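Side-chain contact in probable Rab-related GTPase (Acanthamoeba polyphaga mimivirus, PDB 5XC5), which binds GTP and is a Rab-family small GTPase that may take part in protein transport and vesicle trafficking: residues A[137-141]-A[142-146]. The protein carries 1 engineered substitution. Numbering follows the deposited sequence.
With ACT (acetate ion), chain E.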
ATOM      1  N   LYS A 137      -0.440  -6.399  16.447  1.00 13.75           N
ATOM      2  CA  LYS A 137      -1.477  -7.352  16.833  1.00 14.69           C
ATOM      3  C   LYS A 137      -2.508  -7.533  15.724  1.00 14.38           C
ATOM      4  O   LYS A 137      -2.904  -8.664  15.411  1.00 14.08           O
ATOM      5  CB  LYS A 137      -2.146  -6.889  18.124  1.00 15.83           C
ATOM      6  CG  LYS A 137      -3.377  -7.693  18.495  1.00 22.46           C
ATOM      7  CD  LYS A 137      -3.033  -9.155  18.747  1.00 23.47           C
ATOM      8  CE  LYS A 137      -3.925  -9.748  19.827  1.00 24.64           C
ATOM      9  NZ  LYS A 137      -5.359  -9.534  19.483  1.00 26.61           N
ATOM     10  N   PHE A 138      -2.944  -6.437  15.099  1.00 13.13           N
ATOM     11  CA  PHE A 138      -3.871  -6.562  13.984  1.00 14.62           C
ATOM     12  C   PHE A 138      -3.302  -7.471  12.901  1.00 13.56           C
ATOM     13  O   PHE A 138      -3.987  -8.362  12.390  1.00 12.88           O
ATOM     14  CB  PHE A 138      -4.207  -5.184  13.400  1.00 13.13           C
ATOM     15  CG  PHE A 138      -5.015  -5.269  12.145  1.00 15.16           C
ATOM     16  CD1 PHE A 138      -6.396  -5.328  12.208  1.00 15.51           C
ATOM     17  CD2 PHE A 138      -4.399  -5.350  10.903  1.00 14.81           C
ATOM     18  CE1 PHE A 138      -7.148  -5.444  11.059  1.00 15.20           C
ATOM     19  CE2 PHE A 138      -5.146  -5.477   9.746  1.00 15.90           C
ATOM     20  CZ  PHE A 138      -6.525  -5.523   9.826  1.00 14.37           C
ATOM     21  N   CYS A 139      -2.046  -7.247  12.519  1.00 11.12           N
ATOM     22  CA  CYS A 139      -1.479  -8.028  11.428  1.00 10.88           C
ATOM     23  C   CYS A 139      -1.289  -9.485  11.826  1.00 13.49           C
ATOM     24  O   CYS A 139      -1.464 -10.387  10.995  1.00 13.90           O
ATOM     25  CB  CYS A 139      -0.180  -7.390  10.936  1.00 12.46           C
ATOM     26  SG  CYS A 139      -0.434  -5.751  10.195  1.00 15.46           S
ATOM     27  N   ARG A 140      -0.948  -9.735  13.097  1.00 12.08           N
ATOM     28  CA  ARG A 140      -0.800 -11.109  13.564  1.00 12.64           C
ATOM     29  C   ARG A 140      -2.094 -11.888  13.401  1.00 13.44           C
ATOM     30  O   ARG A 140      -2.059 -13.106  13.224  1.00 14.76           O
ATOM     31  CB  ARG A 140      -0.365 -11.124  15.030  1.00 12.87           C
ATOM     32  CG  ARG A 140      -0.056 -12.524  15.592  1.00 12.48           C
ATOM     33  CD  ARG A 140       1.112 -13.125  14.840  1.00 13.40           C
ATOM     34  NE  ARG A 140       1.468 -14.477  15.267  1.00 12.18           N
ATOM     35  CZ  ARG A 140       0.871 -15.576  14.823  1.00 11.19           C
ATOM     36  NH1 ARG A 140      -0.137 -15.478  13.969  1.00 12.31           N
ATOM     37  NH2 ARG A 140       1.272 -16.769  15.237  1.00 13.59           N
ATOM     38  N   ASP A 141      -3.235 -11.204  13.438  1.00 11.00           N
ATOM     39  CA  ASP A 141      -4.550 -11.828  13.390  1.00 13.04           C
ATOM     40  C   ASP A 141      -5.136 -11.920  11.989  1.00 14.43           C
ATOM     41  O   ASP A 141      -6.144 -12.609  11.801  1.00 14.98           O
ATOM     42  CB  ASP A 141      -5.532 -11.038  14.268  1.00 13.31           C
ATOM     43  CG  ASP A 141      -5.224 -11.157  15.753  1.00 15.11           C
ATOM     44  OD1 ASP A 141      -4.459 -12.067  16.136  1.00 15.55           O
ATOM     45  OD2 ASP A 141      -5.754 -10.336  16.533  1.00 18.40           O
ATOM     46  N   ASN A 142      -4.540 -11.259  10.997  1.00 11.47           N
ATOM     47  CA  ASN A 142      -5.186 -11.111   9.699  1.00 11.05           C
ATOM     48  C   ASN A 142      -4.311 -11.575   8.541  1.00 11.22           C
ATOM     49  O   ASN A 142      -4.541 -11.165   7.404  1.00 11.10           O
ATOM     50  CB  ASN A 142      -5.677  -9.675   9.504  1.00 11.29           C
ATOM     51  CG  ASN A 142      -6.864  -9.352  10.393  1.00 13.40           C
ATOM     52  OD1 ASN A 142      -7.988  -9.761  10.104  1.00 17.73           O
ATOM     53  ND2 ASN A 142      -6.618  -8.638  11.484  1.00 11.93           N
ATOM     54  N   ASP A 143      -3.314 -12.419   8.808  1.00 11.84           N
ATOM     55  CA  ASP A 143      -2.521 -13.052   7.756  1.00 13.82           C
ATOM     56  C   ASP A 143      -1.905 -12.017   6.816  1.00 13.85           C
ATOM     57  O   ASP A 143      -2.027 -12.095   5.595  1.00 14.48           O
ATOM     58  CB  ASP A 143      -3.350 -14.094   7.000  1.00 17.66           C
ATOM     59  CG  ASP A 143      -2.530 -14.912   6.023  1.00 24.51           C
ATOM     60  OD1 ASP A 143      -1.306 -15.073   6.234  1.00 25.39           O
ATOM     61  OD2 ASP A 143      -3.121 -15.397   5.036  1.00 27.01           O
ATOM     62  N   CYS A 144      -1.249 -11.023   7.405  1.00 12.35           N
ATOM     63  CA  CYS A 144      -0.628  -9.953   6.639  1.00 12.51           C
ATOM     64  C   CYS A 144       0.569  -9.430   7.419  1.00 12.36           C
ATOM     65  O   CYS A 144       0.730  -9.702   8.611  1.00 13.24           O
ATOM     66  CB  CYS A 144      -1.625  -8.832   6.300  1.00 10.98           C
ATOM     67  SG  CYS A 144      -2.345  -7.983   7.729  1.00 13.33           S
ATOM     68  N   ASP A 145       1.410  -8.678   6.725  1.00 10.61           N
ATOM     69  CA  ASP A 145       2.623  -8.091   7.271  1.00 11.71           C
ATOM     70  C   ASP A 145       2.408  -6.590   7.438  1.00 10.03           C
ATOM     71  O   ASP A 145       1.398  -6.037   6.997  1.00  9.72           O
ATOM     72  CB  ASP A 145       3.781  -8.392   6.308  1.00 10.88           C
ATOM     73  CG  ASP A 145       5.160  -8.243   6.942  1.00 12.87           C
ATOM     74  OD1 ASP A 145       5.289  -8.049   8.169  1.00 13.94           O
ATOM     75  OD2 ASP A 145       6.142  -8.322   6.171  1.00 16.67           O
ATOM     76  N   TYR A 146       3.370  -5.928   8.078  1.00 10.41           N
ATOM     77  CA  TYR A 146       3.282  -4.496   8.329  1.00 10.40           C
ATOM     78  C   TYR A 146       4.641  -3.842   8.121  1.00  9.69           C
ATOM     79  O   TYR A 146       5.690  -4.489   8.228  1.00  8.94           O
ATOM     80  CB  TYR A 146       2.812  -4.189   9.761  1.00 13.05           C
ATOM     81  CG  TYR A 146       3.770  -4.715  10.802  1.00 14.03           C
ATOM     82  CD1 TYR A 146       3.732  -6.051  11.187  1.00 15.98           C
ATOM     83  CD2 TYR A 146       4.739  -3.892  11.375  1.00 19.68           C
ATOM     84  CE1 TYR A 146       4.622  -6.562  12.126  1.00 19.29           C
ATOM     85  CE2 TYR A 146       5.635  -4.389  12.317  1.00 20.23           C
ATOM     86  CZ  TYR A 146       5.572  -5.725  12.687  1.00 21.92           C
ATOM     87  OH  TYR A 146       6.456  -6.229  13.622  1.00 24.03           O
TER
HETATM   88  C   ACT E 204      -0.591 -19.129  13.351  1.00 16.36           C
HETATM   89  O   ACT E 204      -0.630 -18.020  12.788  1.00 20.06           O
HETATM   90  OXT ACT E 204      -0.166 -19.177  14.522  1.00 17.26           O
HETATM   91  CH3 ACT E 204      -1.036 -20.352  12.638  1.00 18.40           C
HETATM   92  O   HOH W   1       0.079 -12.443   9.887  1.00 24.30           O
HETATM   93  O   HOH W   2      -2.649 -14.343  10.910  1.00 18.63           O
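Asn142 turns its side chain back along the last turn of helix 132-141 to meet Phe138. Its CB lies 3.6 Å from Phe138 O, and chi1 of -71° sets CG anti to its own carbonyl carbon, which carries the amide back toward the helix. Asn142 CG stands above the CE1-CZ edge of the Phe138 ring, 3.9 Å from Phe138 CZ. Of the two branches beyond it, OD1 points away from the ring; its nearest neighbour in 137-141 is Asp141 O at 3.8 Å, two acceptors with no bond between them. ND2 does two things at once. It donates to Phe138 O at 2.8 Å, with an N-H...O angle of 158° and the carbonyl oxygen close to the amide plane. The same nitrogen sits 3.2 Å above the plane of the Phe138 ring, displaced toward the rim, a height that places it over a face; the amide is tilted 28° against the ring. Phe138 O also accepts from Asp141 N, which arrives on the opposite face of the carbonyl plane, so two donors grip this one oxygen.

One residue on, Cys139 O accepts the backbone N-H of Asn142 at 3.2 Å (Asn142 N to Cys139 O). Water 1 donates to this oxygen and weakly accepts from Cys144 N, while water 2 joins Arg140 O to Asp143 N. Asp143, with positive phi, lies where the chain reverses. Beyond the reversal, Cys144 SG packs 3.8 Å from Cys139 SG, too far for a disulfide, and obliquely beside the Phe138 ring. Cys139 SG in turn touches Tyr146 CB at 3.6 Å.

These contacts close the helix-to-strand turn of the beta-alpha-beta unit formed by strand 113-119, helix 132-141 and edge strand 145-148. Phe138 packs on Val97, Tyr98 and Ile101 of helix 91-107, whereas both cysteines touch Val116 of strand 113-119, and Cys144 also Ile114.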